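Local coordinates for protein LacI family transcription regulator (Bifidobacterium animalis subsp. lactis, PDB 4O5A) that regulates transcription as a LacI-family DNA-binding protein, probably as a dimer whose periplasmic-binding-protein-like core responds to a small effector, at the interface of chains A and B. Residues are numbered along the deposited sequence; one frame, centred on the assembly and turned at random. Chains: chain A/B, LacI family transcription regulator.

The interface of chains A and B. Residues chain A 70, 105-108, 129; chain B 70, 105-108, 129.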
# COMPACT_ATOMS: atom_id res chain seq x y z
N ARG A 70 4.95 -23.76 6.34
CA ARG A 70 4.05 -22.60 6.27
C ARG A 70 4.15 -21.79 7.54
O ARG A 70 4.33 -22.35 8.62
CB ARG A 70 2.59 -23.05 6.06
CG ARG A 70 2.34 -23.75 4.73
CD ARG A 70 0.86 -24.02 4.50
NE ARG A 70 0.33 -25.10 5.34
CZ ARG A 70 0.34 -26.38 5.00
NH1 ARG A 70 0.90 -26.77 3.86
NH2 ARG A 70 -0.18 -27.30 5.82
N SER A 105 6.39 -20.92 2.86
CA SER A 105 5.32 -20.06 2.31
C SER A 105 4.62 -19.35 3.46
O SER A 105 4.69 -19.78 4.61
CB SER A 105 4.26 -20.89 1.58
OG SER A 105 4.80 -21.66 0.53
N LEU A 106 3.93 -18.27 3.13
CA LEU A 106 3.09 -17.58 4.11
C LEU A 106 1.64 -18.00 3.87
O LEU A 106 1.15 -17.91 2.73
CB LEU A 106 3.22 -16.08 3.90
CG LEU A 106 2.68 -15.12 4.96
CD1 LEU A 106 3.57 -15.18 6.21
CD2 LEU A 106 2.61 -13.69 4.41
N LEU A 107 0.96 -18.44 4.92
CA LEU A 107 -0.44 -18.81 4.80
C LEU A 107 -1.27 -17.65 5.36
O LEU A 107 -1.16 -17.32 6.54
CB LEU A 107 -0.74 -20.10 5.56
CG LEU A 107 -2.11 -20.71 5.29
CD1 LEU A 107 -2.18 -21.29 3.88
CD2 LEU A 107 -2.46 -21.77 6.32
N VAL A 108 -2.09 -17.04 4.51
CA VAL A 108 -2.79 -15.81 4.88
C VAL A 108 -4.28 -16.04 4.99
O VAL A 108 -4.92 -16.53 4.05
CB VAL A 108 -2.53 -14.70 3.86
CG1 VAL A 108 -3.35 -13.45 4.22
CG2 VAL A 108 -1.05 -14.37 3.81
N ASN A 129 -1.59 -26.74 11.29
CA ASN A 129 -1.61 -26.44 9.86
C ASN A 129 -0.50 -25.49 9.42
O ASN A 129 -0.28 -25.31 8.22
CB ASN A 129 -2.97 -25.88 9.45
CG ASN A 129 -3.21 -25.99 7.96
OD1 ASN A 129 -2.98 -27.05 7.37
ND2 ASN A 129 -3.64 -24.90 7.34
N ARG B 70 -6.51 -24.22 -0.19
CA ARG B 70 -5.54 -23.15 -0.40
C ARG B 70 -5.60 -22.68 -1.84
O ARG B 70 -5.82 -23.48 -2.75
CB ARG B 70 -4.11 -23.61 -0.08
CG ARG B 70 -3.89 -23.98 1.38
CD ARG B 70 -2.44 -24.27 1.69
NE ARG B 70 -1.98 -25.56 1.16
CZ ARG B 70 -2.07 -26.72 1.80
NH1 ARG B 70 -2.64 -26.76 3.00
NH2 ARG B 70 -1.61 -27.83 1.25
N SER B 105 -7.73 -20.51 2.45
CA SER B 105 -6.61 -19.62 2.77
C SER B 105 -5.88 -19.26 1.49
O SER B 105 -5.98 -19.96 0.49
CB SER B 105 -5.60 -20.30 3.70
OG SER B 105 -6.18 -20.74 4.90
N LEU B 106 -5.11 -18.18 1.54
CA LEU B 106 -4.25 -17.81 0.42
C LEU B 106 -2.82 -18.25 0.78
O LEU B 106 -2.32 -17.91 1.86
CB LEU B 106 -4.27 -16.30 0.25
CG LEU B 106 -3.68 -15.68 -1.02
CD1 LEU B 106 -4.58 -15.99 -2.21
CD2 LEU B 106 -3.52 -14.17 -0.84
N LEU B 107 -2.18 -18.99 -0.12
CA LEU B 107 -0.80 -19.40 0.10
C LEU B 107 0.09 -18.48 -0.73
O LEU B 107 -0.01 -18.44 -1.95
CB LEU B 107 -0.60 -20.86 -0.31
CG LEU B 107 0.74 -21.47 0.12
CD1 LEU B 107 0.78 -21.68 1.63
CD2 LEU B 107 1.01 -22.77 -0.61
N VAL B 108 0.96 -17.72 -0.05
CA VAL B 108 1.73 -16.68 -0.72
C VAL B 108 3.21 -17.02 -0.75
O VAL B 108 3.82 -17.30 0.28
CB VAL B 108 1.55 -15.33 -0.02
CG1 VAL B 108 2.45 -14.26 -0.67
CG2 VAL B 108 0.10 -14.90 -0.06
N ASN B 129 -0.22 -28.76 -4.17
CA ASN B 129 -0.17 -28.11 -2.87
C ASN B 129 -1.21 -27.02 -2.69
O ASN B 129 -1.41 -26.52 -1.57
CB ASN B 129 1.23 -27.56 -2.60
CG ASN B 129 1.47 -27.31 -1.13
OD1 ASN B 129 1.18 -28.17 -0.29
ND2 ASN B 129 1.98 -26.13 -0.80
O HOH W 1 2.36 -25.45 1.76
O HOH W 2 -3.99 -24.87 4.69
O HOH W 3 1.54 -29.42 2.29
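Two copies of the periplasmic-binding-protein-like core of this LacI-family regulator meet here, edge strand to edge strand, in what is likely the family's dimer interface. Strand 105-111 of each chain runs antiparallel to its twin, with A:Leu107 facing B:Leu107 on the two-fold axis. Four nearly straight main-chain bonds zip them together: A:Val108 N gives to B:Leu106 O at 2.8 Å, A:Leu106 N to B:Val108 O at 3.0 Å, and symmetry supplies the others. On one side of the strand pair, A:Leu107, its CG anti to the backbone N (chi1 -169°), lays CD1 against B:Ser105 CB at 3.6 Å and crosses the B:Arg70 chain at about a right angle, touching its CD; A:Arg70 CD meets B:Leu107 CD1 likewise. A:Leu107 CD1 and B:Leu107 CD1 also meet, 3.7 Å apart. Beyond them A:Arg70 and B:Arg70 reach tip to tip, each bent at chi3 (-73°), and their guanidinium planes stack 15° apart, NH1 of each lying over the centre of the other. Such like-charged stacking is probably eased by A:Asn129 O, gripped side-on by A:Arg70 NE (3.0 Å), nearly along the C=O axis, and NH2, from above the carbonyl plane, fixing the group's rotation; B:Asn129 O serves B:Arg70 alike. Water 1 ties A:Arg70 NH1 (2.9 Å) to B:Asn129 ND2 (2.7 Å), bridging the chains. An alanine in place of A:Arg70 would probably cost the stack, the A:Asn129 grip, this water bridge and the aliphatic cover over B:Leu107. Obliquely crossed A:Val108 and B:Val108 touch through CG2.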